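Local coordinates for protein telomerase reverse transcriptase (Candida tropicalis MYA-3404, PDB 6ZD1) that probably lengthens telomeres as a reverse transcriptase, adding simple sequence repeats to chromosome ends by copying a template within the telomerase RNA, at residues 336-341 against 519-524; 350-355 against 470-475; 475-480 against 497-502; 481-486 against 527-532. One frame throughout, in Å; residues are numbered along the deposited sequence.

Interaction 1: 336-341 against 519-524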
loop_
_atom_site.group_PDB
_atom_site.type_symbol
_atom_site.label_atom_id
_atom_site.label_comp_id
_atom_site.label_asym_id
_atom_site.label_seq_id
_atom_site.Cartn_x
_atom_site.Cartn_y
_atom_site.Cartn_z
ATOM N N ILE A 336 -5.462 -11.471 27.194
ATOM C CA ILE A 336 -4.512 -12.327 26.496
ATOM C C ILE A 336 -4.495 -11.912 25.029
ATOM O O ILE A 336 -5.552 -11.683 24.431
ATOM C CB ILE A 336 -4.891 -13.814 26.655
ATOM C CG1 ILE A 336 -3.999 -14.711 25.798
ATOM C CG2 ILE A 336 -6.369 -14.035 26.353
ATOM C CD1 ILE A 336 -2.723 -15.099 26.486
ATOM N N LYS A 337 -3.300 -11.761 24.461
ATOM C CA LYS A 337 -3.144 -11.534 23.030
ATOM C C LYS A 337 -2.313 -12.658 22.430
ATOM O O LYS A 337 -1.380 -13.164 23.067
ATOM C CB LYS A 337 -2.498 -10.171 22.728
ATOM C CG LYS A 337 -0.990 -10.130 22.884
ATOM C CD LYS A 337 -0.415 -8.838 22.339
ATOM C CE LYS A 337 1.100 -8.843 22.418
ATOM N NZ LYS A 337 1.678 -7.577 21.895
ATOM N N PHE A 338 -2.662 -13.052 21.207
ATOM C CA PHE A 338 -1.978 -14.141 20.526
ATOM C C PHE A 338 -2.175 -13.977 19.026
ATOM O O PHE A 338 -3.219 -13.489 18.586
ATOM C CB PHE A 338 -2.478 -15.512 21.011
ATOM C CG PHE A 338 -3.968 -15.721 20.866
ATOM C CD1 PHE A 338 -4.852 -15.281 21.845
ATOM C CD2 PHE A 338 -4.482 -16.385 19.762
ATOM C CE1 PHE A 338 -6.222 -15.481 21.713
ATOM C CE2 PHE A 338 -5.847 -16.590 19.627
ATOM C CZ PHE A 338 -6.718 -16.138 20.607
ATOM N N ASP A 339 -1.146 -14.327 18.256
ATOM C CA ASP A 339 -1.158 -14.168 16.809
ATOM C C ASP A 339 -0.875 -15.498 16.118
ATOM O O ASP A 339 -0.460 -16.478 16.742
ATOM C CB ASP A 339 -0.140 -13.110 16.360
ATOM C CG ASP A 339 1.292 -13.479 16.712
ATOM O OD1 ASP A 339 1.533 -13.983 17.831
ATOM O OD2 ASP A 339 2.182 -13.260 15.863
HETATM N N MSE A 340 -1.094 -15.512 14.805
HETATM C CA MSE A 340 -0.897 -16.715 14.001
HETATM C C MSE A 340 0.417 -16.687 13.224
HETATM O O MSE A 340 0.836 -15.641 12.717
HETATM C CB MSE A 340 -2.071 -16.911 13.040
HETATM C CG MSE A 340 -3.419 -17.073 13.737
HETATM SE SE MSE A 340 -3.403 -18.480 15.090
HETATM C CE MSE A 340 -5.270 -18.415 15.648
ATOM N N LYS A 341 1.065 -17.849 13.152
ATOM C CA LYS A 341 2.313 -18.014 12.413
ATOM C C LYS A 341 1.999 -18.245 10.941
ATOM O O LYS A 341 1.420 -19.277 10.582
ATOM C CB LYS A 341 3.114 -19.188 12.970
ATOM C CG LYS A 341 3.882 -18.905 14.245
ATOM C CD LYS A 341 4.629 -20.146 14.724
ATOM C CE LYS A 341 3.666 -21.281 15.048
ATOM N NZ LYS A 341 4.356 -22.459 15.641
ATOM N N ASP A 519 -6.630 -22.576 27.123
ATOM C CA ASP A 519 -6.423 -23.989 26.843
ATOM C C ASP A 519 -6.784 -24.354 25.419
ATOM O O ASP A 519 -6.298 -25.369 24.906
ATOM C CB ASP A 519 -7.253 -24.861 27.789
ATOM C CG ASP A 519 -6.755 -24.812 29.217
ATOM O OD1 ASP A 519 -5.566 -24.480 29.423
ATOM O OD2 ASP A 519 -7.548 -25.110 30.133
ATOM N N LYS A 520 -7.618 -23.552 24.767
ATOM C CA LYS A 520 -7.953 -23.852 23.388
ATOM C C LYS A 520 -6.880 -23.369 22.419
ATOM O O LYS A 520 -6.654 -24.011 21.389
ATOM C CB LYS A 520 -9.305 -23.244 23.040
ATOM C CG LYS A 520 -9.729 -23.594 21.658
ATOM C CD LYS A 520 -11.209 -23.517 21.502
ATOM C CE LYS A 520 -11.497 -23.228 20.070
ATOM N NZ LYS A 520 -11.534 -21.759 19.842
ATOM N N ILE A 521 -6.191 -22.268 22.736
ATOM C CA ILE A 521 -5.103 -21.801 21.877
ATOM C C ILE A 521 -3.804 -22.538 22.151
ATOM O O ILE A 521 -2.788 -22.238 21.512
ATOM C CB ILE A 521 -4.861 -20.284 22.023
ATOM C CG1 ILE A 521 -4.268 -19.946 23.388
ATOM C CG2 ILE A 521 -6.153 -19.511 21.814
ATOM C CD1 ILE A 521 -4.098 -18.450 23.612
ATOM N N SER A 522 -3.804 -23.491 23.084
ATOM C CA SER A 522 -2.659 -24.352 23.332
ATOM C C SER A 522 -2.869 -25.775 22.839
ATOM O O SER A 522 -1.912 -26.559 22.832
ATOM C CB SER A 522 -2.324 -24.378 24.829
ATOM O OG SER A 522 -2.074 -23.071 25.311
ATOM N N SER A 523 -4.089 -26.133 22.450
ATOM C CA SER A 523 -4.365 -27.429 21.849
ATOM C C SER A 523 -4.031 -27.361 20.359
ATOM O O SER A 523 -3.493 -26.369 19.863
ATOM C CB SER A 523 -5.818 -27.825 22.093
ATOM O OG SER A 523 -6.706 -26.901 21.480
ATOM N N ASN A 524 -4.357 -28.418 19.618
ATOM C CA ASN A 524 -4.153 -28.437 18.178
ATOM C C ASN A 524 -5.460 -28.252 17.423
ATOM O O ASN A 524 -5.525 -28.524 16.219
ATOM C CB ASN A 524 -3.471 -29.738 17.753
ATOM C CG ASN A 524 -4.277 -30.966 18.125
ATOM O OD1 ASN A 524 -5.139 -30.917 19.003
ATOM N ND2 ASN A 524 -3.991 -32.083 17.463
#
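In the palm of the reverse transcriptase domain, the strand that carries motif A (334-339) turns I336 and F338 toward I521, the first residue beyond the end of helix 511-520. Most of the contact is a CH-pi interaction. I521 CG2 sits 3.8 Å from the centroid of the F338 ring, 21° off the ring normal, and is displaced toward the rim, where it comes within 3.6 Å of CZ. The second branch of the isoleucine covers the same face further back, with I521 CD1 at 3.7 Å from F338 CD1. With CG1 of I521 between the backbone N and the carbonyl carbon (chi1 70°) and CD1 anti to CA (chi2 -176°), CG2 and CD1 lie side by side over the ring. I521 CD1 also lies 4.3 Å from I336 CG1, a looser contact that extends the apolar patch by one strand repeat. All three residues are buried, and the ring of F504, from the neighbouring strand, meets F338 with nearly parallel planes. Just past the helix end, S523 OG donates to K520 O at 2.9 Å. This packing of a helix end against one face of an antiparallel sheet is characteristic of the polymerase palm.

Interaction 2: 350-355 against 470-475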
loop_
_atom_site.group_PDB
_atom_site.type_symbol
_atom_site.label_atom_id
_atom_site.label_comp_id
_atom_site.label_asym_id
_atom_site.label_seq_id
_atom_site.Cartn_x
_atom_site.Cartn_y
_atom_site.Cartn_z
ATOM N N ASN A 350 -8.466 -26.800 2.005
ATOM C CA ASN A 350 -9.719 -27.539 2.103
ATOM C C ASN A 350 -10.655 -26.901 3.123
ATOM O O ASN A 350 -11.850 -26.734 2.853
ATOM C CB ASN A 350 -9.435 -29.000 2.446
ATOM C CG ASN A 350 -8.853 -29.767 1.271
ATOM O OD1 ASN A 350 -9.084 -29.415 0.115
ATOM N ND2 ASN A 350 -8.097 -30.820 1.560
ATOM N N ALA A 351 -10.128 -26.502 4.283
ATOM C CA ALA A 351 -10.959 -25.791 5.248
ATOM C C ALA A 351 -11.475 -24.486 4.658
ATOM O O ALA A 351 -12.622 -24.098 4.903
ATOM C CB ALA A 351 -10.180 -25.535 6.537
ATOM N N LEU A 352 -10.649 -23.806 3.858
ATOM C CA LEU A 352 -11.105 -22.575 3.218
ATOM C C LEU A 352 -12.246 -22.853 2.251
ATOM O O LEU A 352 -13.240 -22.118 2.224
ATOM C CB LEU A 352 -9.943 -21.895 2.492
ATOM C CG LEU A 352 -10.272 -20.700 1.588
ATOM C CD1 LEU A 352 -10.940 -19.572 2.369
ATOM C CD2 LEU A 352 -9.014 -20.198 0.898
ATOM N N LYS A 353 -12.140 -23.935 1.474
ATOM C CA LYS A 353 -13.186 -24.251 0.508
ATOM C C LYS A 353 -14.489 -24.613 1.210
ATOM O O LYS A 353 -15.576 -24.275 0.725
ATOM C CB LYS A 353 -12.725 -25.375 -0.423
ATOM C CG LYS A 353 -11.945 -24.863 -1.633
ATOM C CD LYS A 353 -11.327 -25.987 -2.456
ATOM C CE LYS A 353 -10.095 -26.564 -1.774
ATOM N NZ LYS A 353 -9.379 -27.544 -2.642
ATOM N N GLU A 354 -14.402 -25.298 2.353
ATOM C CA GLU A 354 -15.604 -25.576 3.135
ATOM C C GLU A 354 -16.213 -24.293 3.697
ATOM O O GLU A 354 -17.438 -24.127 3.690
ATOM C CB GLU A 354 -15.275 -26.553 4.267
ATOM C CG GLU A 354 -14.671 -27.877 3.795
ATOM C CD GLU A 354 -14.116 -28.723 4.935
ATOM O OE1 GLU A 354 -14.294 -28.341 6.114
ATOM O OE2 GLU A 354 -13.496 -29.772 4.647
ATOM N N SER A 355 -15.375 -23.362 4.166
ATOM C CA SER A 355 -15.888 -22.096 4.681
ATOM C C SER A 355 -16.638 -21.328 3.604
ATOM O O SER A 355 -17.702 -20.752 3.866
ATOM C CB SER A 355 -14.747 -21.239 5.226
ATOM O OG SER A 355 -14.168 -21.825 6.377
ATOM N N GLY A 470 -6.741 -11.959 0.602
ATOM C CA GLY A 470 -7.105 -11.319 1.855
ATOM C C GLY A 470 -8.499 -11.695 2.315
ATOM O O GLY A 470 -8.709 -12.020 3.487
ATOM N N ILE A 471 -9.464 -11.704 1.393
ATOM C CA ILE A 471 -10.822 -12.040 1.800
ATOM C C ILE A 471 -10.948 -13.535 2.059
ATOM O O ILE A 471 -11.772 -13.960 2.880
ATOM C CB ILE A 471 -11.842 -11.546 0.757
ATOM C CG1 ILE A 471 -13.260 -11.632 1.326
ATOM C CG2 ILE A 471 -11.728 -12.336 -0.540
ATOM C CD1 ILE A 471 -14.256 -10.759 0.603
ATOM N N PHE A 472 -10.129 -14.358 1.396
ATOM C CA PHE A 472 -10.087 -15.775 1.742
ATOM C C PHE A 472 -9.748 -15.949 3.217
ATOM O O PHE A 472 -10.503 -16.572 3.973
ATOM C CB PHE A 472 -9.065 -16.508 0.872
ATOM C CG PHE A 472 -9.551 -16.828 -0.515
ATOM C CD1 PHE A 472 -10.900 -16.761 -0.825
ATOM C CD2 PHE A 472 -8.655 -17.209 -1.506
ATOM C CE1 PHE A 472 -11.347 -17.061 -2.101
ATOM C CE2 PHE A 472 -9.097 -17.510 -2.787
ATOM C CZ PHE A 472 -10.443 -17.438 -3.082
ATOM N N CYS A 473 -8.647 -15.333 3.656
ATOM C CA CYS A 473 -8.230 -15.458 5.047
ATOM C C CYS A 473 -9.278 -14.885 5.991
ATOM O O CYS A 473 -9.461 -15.396 7.101
ATOM C CB CYS A 473 -6.882 -14.759 5.238
ATOM S SG CYS A 473 -6.108 -14.978 6.850
ATOM N N ASP A 474 -10.006 -13.856 5.551
ATOM C CA ASP A 474 -11.060 -13.276 6.379
ATOM C C ASP A 474 -12.245 -14.226 6.506
ATOM O O ASP A 474 -12.799 -14.395 7.599
ATOM C CB ASP A 474 -11.501 -11.938 5.786
ATOM C CG ASP A 474 -12.269 -11.079 6.773
ATOM O OD1 ASP A 474 -12.420 -11.490 7.945
ATOM O OD2 ASP A 474 -12.721 -9.986 6.373
ATOM N N ILE A 475 -12.644 -14.857 5.400
ATOM C CA ILE A 475 -13.744 -15.818 5.436
ATOM C C ILE A 475 -13.406 -16.977 6.367
ATOM O O ILE A 475 -14.217 -17.378 7.210
ATOM C CB ILE A 475 -14.070 -16.319 4.017
ATOM C CG1 ILE A 475 -14.710 -15.212 3.180
ATOM C CG2 ILE A 475 -14.986 -17.534 4.070
ATOM C CD1 ILE A 475 -14.953 -15.625 1.743
#
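L352 and S355 of helix 349-359 meet F472 and I475 of helix 469-484, and the tight part of the contact lies at L352. Its CG is anti to the backbone N (chi1 171°), which sends the two methyl groups onto the start of the F472 side chain. L352 CD2 lies 3.7 Å from F472 CB and equally close to F472 CG, while L352 CD1 touches the carbonyl oxygen F472 O at 3.4 Å. The two side chains cross at about a right angle; one leucine methyl meets the root of the ring and the other the carbonyl oxygen. I439 of helix 428-440 packs on both of them.

One turn further on, the fit is thinner. S355 CB to I475 CG2 (3.9 Å) is the closest pair here, although the CA atoms of S355 and I475 are 6.7 Å apart, slightly nearer than the 7.0 Å between those of L352 and F472. S355 presents CB to I475, while its OG donates to A351 O at 3.1 Å. That carbonyl also receives S355 N, from the opposite face of its plane.

The outer side is polar. N350 and E354 are exposed, and K353 forms a salt bridge with E440. Apolar packing inside and charge outside mark this as a helix-helix interface of the reverse transcriptase palm, formed with the helix that follows motif B'.

Interaction 3: 475-480 against 497-502; sequences ILYSTM and LLRLVD
R499, on the strand leading into the motif C turn of the reverse transcriptase palm, lays its guanidinium group against Y477 and S478 of helix 469-484. The arginine chain is extended through its first two torsions and then bends at chi3 (68°), which swings the head group across the helix surface. Y477 CB lies over one guanidinium face, 3.4 Å above its plane and toward the rim, and its nearest atom there is R499 NH1 at 3.5 Å. The tyrosine's CG is anti to the carbonyl carbon, beside the backbone N (chi1 -82°), a rotation that leaves CB against the guanidinium and carries the ring past it. The ring stands almost perpendicular to the guanidinium, with planes 86° apart, so the two groups do not stack. M480 CE instead covers one face of that ring from within the helix.

The ring edge points at the turn, where Y477 CD2 comes within 3.5 Å of V501 O. The V501 carbonyl oxygen lies in the guanidinium plane, where it accepts a weak bond from R499 NH1 at 3.2 Å. The guanidinium thus lies between helix 469-484 and the turn.

The arginine is buried, and its strongest partner is D474, one turn before S478, which forms a salt bridge with NH2; S305 OG pairs with NE. S478 OG donates to D474 O and itself accepts a weak bond from R499 NH2 (2.9 Å).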
loop_
_atom_site.group_PDB
_atom_site.type_symbol
_atom_site.label_atom_id
_atom_site.label_comp_id
_atom_site.label_asym_id
_atom_site.label_seq_id
_atom_site.Cartn_x
_atom_site.Cartn_y
_atom_site.Cartn_z
ATOM N N ILE A 475 -12.644 -14.857 5.400
ATOM C CA ILE A 475 -13.744 -15.818 5.436
ATOM C C ILE A 475 -13.406 -16.977 6.367
ATOM O O ILE A 475 -14.217 -17.378 7.210
ATOM C CB ILE A 475 -14.070 -16.319 4.017
ATOM C CG1 ILE A 475 -14.710 -15.212 3.180
ATOM C CG2 ILE A 475 -14.986 -17.534 4.070
ATOM C CD1 ILE A 475 -14.953 -15.625 1.743
ATOM N N LEU A 476 -12.204 -17.540 6.218
ATOM C CA LEU A 476 -11.848 -18.731 6.985
ATOM C C LEU A 476 -11.740 -18.423 8.475
ATOM O O LEU A 476 -12.296 -19.148 9.309
ATOM C CB LEU A 476 -10.536 -19.322 6.456
ATOM C CG LEU A 476 -10.036 -20.591 7.158
ATOM C CD1 LEU A 476 -11.126 -21.648 7.211
ATOM C CD2 LEU A 476 -8.799 -21.155 6.484
ATOM N N TYR A 477 -11.039 -17.342 8.832
ATOM C CA TYR A 477 -10.856 -17.034 10.249
ATOM C C TYR A 477 -12.149 -16.548 10.898
ATOM O O TYR A 477 -12.370 -16.798 12.089
ATOM C CB TYR A 477 -9.735 -16.006 10.434
ATOM C CG TYR A 477 -8.333 -16.595 10.421
ATOM C CD1 TYR A 477 -8.107 -17.921 10.065
ATOM C CD2 TYR A 477 -7.235 -15.823 10.781
ATOM C CE1 TYR A 477 -6.824 -18.455 10.058
ATOM C CE2 TYR A 477 -5.952 -16.347 10.777
ATOM C CZ TYR A 477 -5.751 -17.661 10.415
ATOM O OH TYR A 477 -4.476 -18.179 10.414
ATOM N N SER A 478 -13.019 -15.866 10.149
ATOM C CA SER A 478 -14.335 -15.540 10.693
ATOM C C SER A 478 -15.136 -16.805 10.962
ATOM O O SER A 478 -15.771 -16.936 12.016
ATOM C CB SER A 478 -15.101 -14.621 9.739
ATOM O OG SER A 478 -14.428 -13.385 9.563
ATOM N N THR A 479 -15.119 -17.744 10.013
ATOM C CA THR A 479 -15.765 -19.035 10.213
ATOM C C THR A 479 -15.138 -19.791 11.377
ATOM O O THR A 479 -15.846 -20.404 12.184
ATOM C CB THR A 479 -15.673 -19.861 8.930
ATOM O OG1 THR A 479 -16.306 -19.151 7.858
ATOM C CG2 THR A 479 -16.350 -21.212 9.108
HETATM N N MSE A 480 -13.813 -19.772 11.467
HETATM C CA MSE A 480 -13.099 -20.459 12.532
HETATM C C MSE A 480 -13.455 -19.894 13.901
HETATM O O MSE A 480 -13.778 -20.644 14.821
HETATM C CB MSE A 480 -11.592 -20.358 12.307
HETATM C CG MSE A 480 -10.762 -21.039 13.380
HETATM SE SE MSE A 480 -8.856 -20.663 13.217
HETATM C CE MSE A 480 -8.898 -18.732 13.509
ATOM N N LEU A 497 -13.880 -10.851 22.810
ATOM C CA LEU A 497 -12.878 -11.352 21.877
ATOM C C LEU A 497 -12.912 -10.528 20.599
ATOM O O LEU A 497 -13.988 -10.250 20.058
ATOM C CB LEU A 497 -13.112 -12.832 21.548
ATOM C CG LEU A 497 -12.127 -13.501 20.584
ATOM C CD1 LEU A 497 -10.744 -13.612 21.213
ATOM C CD2 LEU A 497 -12.633 -14.868 20.139
ATOM N N LEU A 498 -11.731 -10.153 20.111
ATOM C CA LEU A 498 -11.579 -9.329 18.921
ATOM C C LEU A 498 -10.517 -9.940 18.018
ATOM O O LEU A 498 -9.537 -10.522 18.503
ATOM C CB LEU A 498 -11.192 -7.892 19.271
ATOM C CG LEU A 498 -12.181 -7.077 20.098
ATOM C CD1 LEU A 498 -11.596 -5.705 20.357
ATOM C CD2 LEU A 498 -13.509 -6.970 19.373
ATOM N N ARG A 499 -10.731 -9.828 16.704
ATOM C CA ARG A 499 -9.815 -10.369 15.712
ATOM C C ARG A 499 -9.452 -9.281 14.714
ATOM O O ARG A 499 -10.329 -8.595 14.183
ATOM C CB ARG A 499 -10.412 -11.590 15.000
ATOM C CG ARG A 499 -9.431 -12.286 14.069
ATOM C CD ARG A 499 -10.047 -13.497 13.385
ATOM N NE ARG A 499 -11.090 -13.116 12.439
ATOM C CZ ARG A 499 -10.852 -12.657 11.216
ATOM N NH1 ARG A 499 -9.602 -12.514 10.791
ATOM N NH2 ARG A 499 -11.863 -12.335 10.422
ATOM N N LEU A 500 -8.145 -9.167 14.453
ATOM C CA LEU A 500 -7.578 -8.196 13.481
ATOM C C LEU A 500 -6.587 -8.948 12.585
ATOM O O LEU A 500 -5.435 -9.148 13.022
ATOM C CB LEU A 500 -6.884 -7.068 14.249
ATOM C CG LEU A 500 -6.559 -5.819 13.430
ATOM C CD1 LEU A 500 -7.516 -5.677 12.257
ATOM C CD2 LEU A 500 -6.597 -4.574 14.302
ATOM N N VAL A 501 -7.042 -9.363 11.397
ATOM C CA VAL A 501 -6.208 -10.120 10.412
ATOM C C VAL A 501 -5.682 -11.403 11.070
ATOM O O VAL A 501 -6.381 -12.433 10.996
ATOM C CB VAL A 501 -5.067 -9.261 9.831
ATOM C CG1 VAL A 501 -4.339 -9.978 8.706
ATOM C CG2 VAL A 501 -5.566 -7.901 9.367
ATOM N N ASP A 502 -4.496 -11.336 11.686
ATOM C CA ASP A 502 -3.889 -12.492 12.332
ATOM C C ASP A 502 -3.664 -12.296 13.827
ATOM O O ASP A 502 -3.220 -13.235 14.499
ATOM C CB ASP A 502 -2.567 -12.883 11.640
ATOM C CG ASP A 502 -1.610 -11.710 11.443
ATOM O OD1 ASP A 502 -2.018 -10.544 11.602
ATOM O OD2 ASP A 502 -0.430 -11.972 11.116
#

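Interaction 4: 481-486 against 527-532; sequences VSKEFK and QKYGAF
E484 and Y529 meet where the long palm helix 469-484, the one following motif B' of the reverse transcriptase, ends against the loop between helix 511-520 and strand 539-541. Y529 OH donates to E484 OE2 at 2.6 Å, a short bond that uses the anti lone pair of the oxygen. The acceptor lies in the plane of the tyrosine ring, at its edge, while the carboxylate itself is turned 78° from that plane. E484 reaches this position by folding at chi2 (-67°), which also brings its CG to 3.6 Å from Y529 CE1. From the other edge of the ring, K483 CE approaches Y529 OH at 3.6 Å, a van der Waals contact of a methylene with the hydroxyl.

Just beyond this shell stands K528 NZ, 4.3 Å from E484 OE2. The distance exceeds that of a salt bridge, but the positive charge may still favour the ionised carboxylate. K520 of helix 511-520 packs on E484 and makes a cation-pi contact with the next ring, F485.

L476 and M480 of helix 469-484 touch the side chain of Y529, and its backbone bonds to N348. G530 follows with phi 87°, a conformation in which a CB atom would collide with the carbonyl oxygen of Y529. Here G530 N donates to Q527 O at 2.9 Å.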
loop_
_atom_site.group_PDB
_atom_site.type_symbol
_atom_site.label_atom_id
_atom_site.label_comp_id
_atom_site.label_asym_id
_atom_site.label_seq_id
_atom_site.Cartn_x
_atom_site.Cartn_y
_atom_site.Cartn_z
ATOM N N VAL A 481 -13.407 -18.564 14.025
ATOM C CA VAL A 481 -13.716 -17.925 15.301
ATOM C C VAL A 481 -15.149 -18.234 15.719
ATOM O O VAL A 481 -15.427 -18.485 16.898
ATOM C CB VAL A 481 -13.462 -16.407 15.214
ATOM C CG1 VAL A 481 -14.112 -15.686 16.383
ATOM C CG2 VAL A 481 -11.968 -16.120 15.183
ATOM N N SER A 482 -16.067 -18.277 14.750
ATOM C CA SER A 482 -17.483 -18.425 15.069
ATOM C C SER A 482 -17.823 -19.842 15.514
ATOM O O SER A 482 -18.698 -20.025 16.368
ATOM C CB SER A 482 -18.331 -18.034 13.859
ATOM O OG SER A 482 -19.708 -18.266 14.095
ATOM N N LYS A 483 -17.146 -20.848 14.964
ATOM C CA LYS A 483 -17.446 -22.234 15.300
ATOM C C LYS A 483 -16.631 -22.739 16.478
ATOM O O LYS A 483 -17.074 -23.650 17.187
ATOM C CB LYS A 483 -17.189 -23.149 14.097
ATOM C CG LYS A 483 -18.005 -22.826 12.853
ATOM C CD LYS A 483 -17.835 -23.905 11.784
ATOM C CE LYS A 483 -16.373 -24.084 11.392
ATOM N NZ LYS A 483 -16.192 -25.126 10.340
ATOM N N GLU A 484 -15.452 -22.167 16.705
ATOM C CA GLU A 484 -14.531 -22.688 17.702
ATOM C C GLU A 484 -14.684 -22.036 19.071
ATOM O O GLU A 484 -14.395 -22.684 20.081
ATOM C CB GLU A 484 -13.092 -22.533 17.198
ATOM C CG GLU A 484 -12.715 -23.481 16.063
ATOM C CD GLU A 484 -12.686 -24.939 16.494
ATOM O OE1 GLU A 484 -12.490 -25.205 17.700
ATOM O OE2 GLU A 484 -12.856 -25.821 15.624
ATOM N N PHE A 485 -15.202 -20.815 19.144
ATOM C CA PHE A 485 -15.262 -20.053 20.388
ATOM C C PHE A 485 -16.702 -19.863 20.846
ATOM O O PHE A 485 -17.087 -18.788 21.313
ATOM C CB PHE A 485 -14.580 -18.697 20.235
ATOM C CG PHE A 485 -13.084 -18.773 20.147
ATOM C CD1 PHE A 485 -12.312 -18.840 21.295
ATOM C CD2 PHE A 485 -12.448 -18.768 18.917
ATOM C CE1 PHE A 485 -10.933 -18.908 21.217
ATOM C CE2 PHE A 485 -11.071 -18.834 18.831
ATOM C CZ PHE A 485 -10.311 -18.904 19.982
ATOM N N LYS A 486 -17.511 -20.919 20.704
ATOM C CA LYS A 486 -18.939 -20.828 20.996
ATOM C C LYS A 486 -19.206 -20.351 22.417
ATOM O O LYS A 486 -20.174 -19.619 22.651
ATOM C CB LYS A 486 -19.606 -22.184 20.765
ATOM C CG LYS A 486 -19.575 -22.654 19.321
ATOM C CD LYS A 486 -20.146 -24.059 19.177
ATOM C CE LYS A 486 -20.122 -24.515 17.724
ATOM N NZ LYS A 486 -20.578 -25.922 17.570
ATOM N N GLN A 527 -5.357 -26.044 14.319
ATOM C CA GLN A 527 -4.517 -26.425 13.191
ATOM C C GLN A 527 -5.332 -27.005 12.046
ATOM O O GLN A 527 -4.850 -27.024 10.910
ATOM C CB GLN A 527 -3.454 -27.425 13.644
ATOM C CG GLN A 527 -2.687 -26.973 14.874
ATOM C CD GLN A 527 -1.636 -27.972 15.312
ATOM O OE1 GLN A 527 -1.373 -28.956 14.622
ATOM N NE2 GLN A 527 -1.029 -27.726 16.467
ATOM N N LYS A 528 -6.557 -27.462 12.322
ATOM C CA LYS A 528 -7.431 -27.966 11.267
ATOM C C LYS A 528 -7.647 -26.916 10.187
ATOM O O LYS A 528 -7.744 -27.244 8.999
ATOM C CB LYS A 528 -8.772 -28.393 11.860
ATOM C CG LYS A 528 -8.674 -29.523 12.862
ATOM C CD LYS A 528 -10.013 -29.770 13.529
ATOM C CE LYS A 528 -9.893 -29.646 15.037
ATOM N NZ LYS A 528 -11.212 -29.762 15.712
ATOM N N TYR A 529 -7.729 -25.650 10.585
ATOM C CA TYR A 529 -7.944 -24.544 9.668
ATOM C C TYR A 529 -6.647 -24.012 9.075
ATOM O O TYR A 529 -6.693 -23.161 8.179
ATOM C CB TYR A 529 -8.676 -23.408 10.397
ATOM C CG TYR A 529 -9.920 -23.854 11.146
ATOM C CD1 TYR A 529 -9.842 -24.337 12.450
ATOM C CD2 TYR A 529 -11.174 -23.787 10.548
ATOM C CE1 TYR A 529 -10.980 -24.745 13.131
ATOM C CE2 TYR A 529 -12.313 -24.191 11.222
ATOM C CZ TYR A 529 -12.212 -24.668 12.510
ATOM O OH TYR A 529 -13.348 -25.069 13.180
ATOM N N GLY A 530 -5.501 -24.527 9.509
ATOM C CA GLY A 530 -4.233 -23.931 9.155
ATOM C C GLY A 530 -3.764 -22.825 10.072
ATOM O O GLY A 530 -2.787 -22.141 9.741
ATOM N N ALA A 531 -4.445 -22.602 11.192
ATOM C CA ALA A 531 -4.027 -21.609 12.171
ATOM C C ALA A 531 -3.085 -22.254 13.182
ATOM O O ALA A 531 -3.455 -23.225 13.850
ATOM C CB ALA A 531 -5.241 -21.009 12.877
ATOM N N PHE A 532 -1.878 -21.703 13.304
ATOM C CA PHE A 532 -0.884 -22.167 14.264
ATOM C C PHE A 532 -0.505 -20.999 15.162
ATOM O O PHE A 532 0.046 -20.000 14.684
ATOM C CB PHE A 532 0.356 -22.720 13.558
ATOM C CG PHE A 532 0.106 -23.982 12.781
ATOM C CD1 PHE A 532 -0.270 -23.929 11.447
ATOM C CD2 PHE A 532 0.264 -25.222 13.378
ATOM C CE1 PHE A 532 -0.491 -25.089 10.728
ATOM C CE2 PHE A 532 0.043 -26.387 12.662
ATOM C CZ PHE A 532 -0.337 -26.320 11.341
#

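Overall arrangement
Helix 469-484 joins three of the four contacts, which follow it in order: interaction 2 at its start, interaction 3 in the middle, sharing I475, and interaction 4 at its end. Centres of interactions 2 and 3 lie 10 Å apart, and those of 3 and 4 lie 9 Å apart. S355 OG packs on L476 CD1 (3.2 Å), linking 2 and 3. Interactions 1 and 3 reach the same antiparallel sheet, where M340 N probably bonds to D502 O (3.1 Å), joining the chain just at the end of the motif A strand to the motif C turn. Interactions 2 and 3 come in series within the chain span of interaction 1, whereas interaction 4 alternates with 1 and 3; distant segments thus meet within one palm.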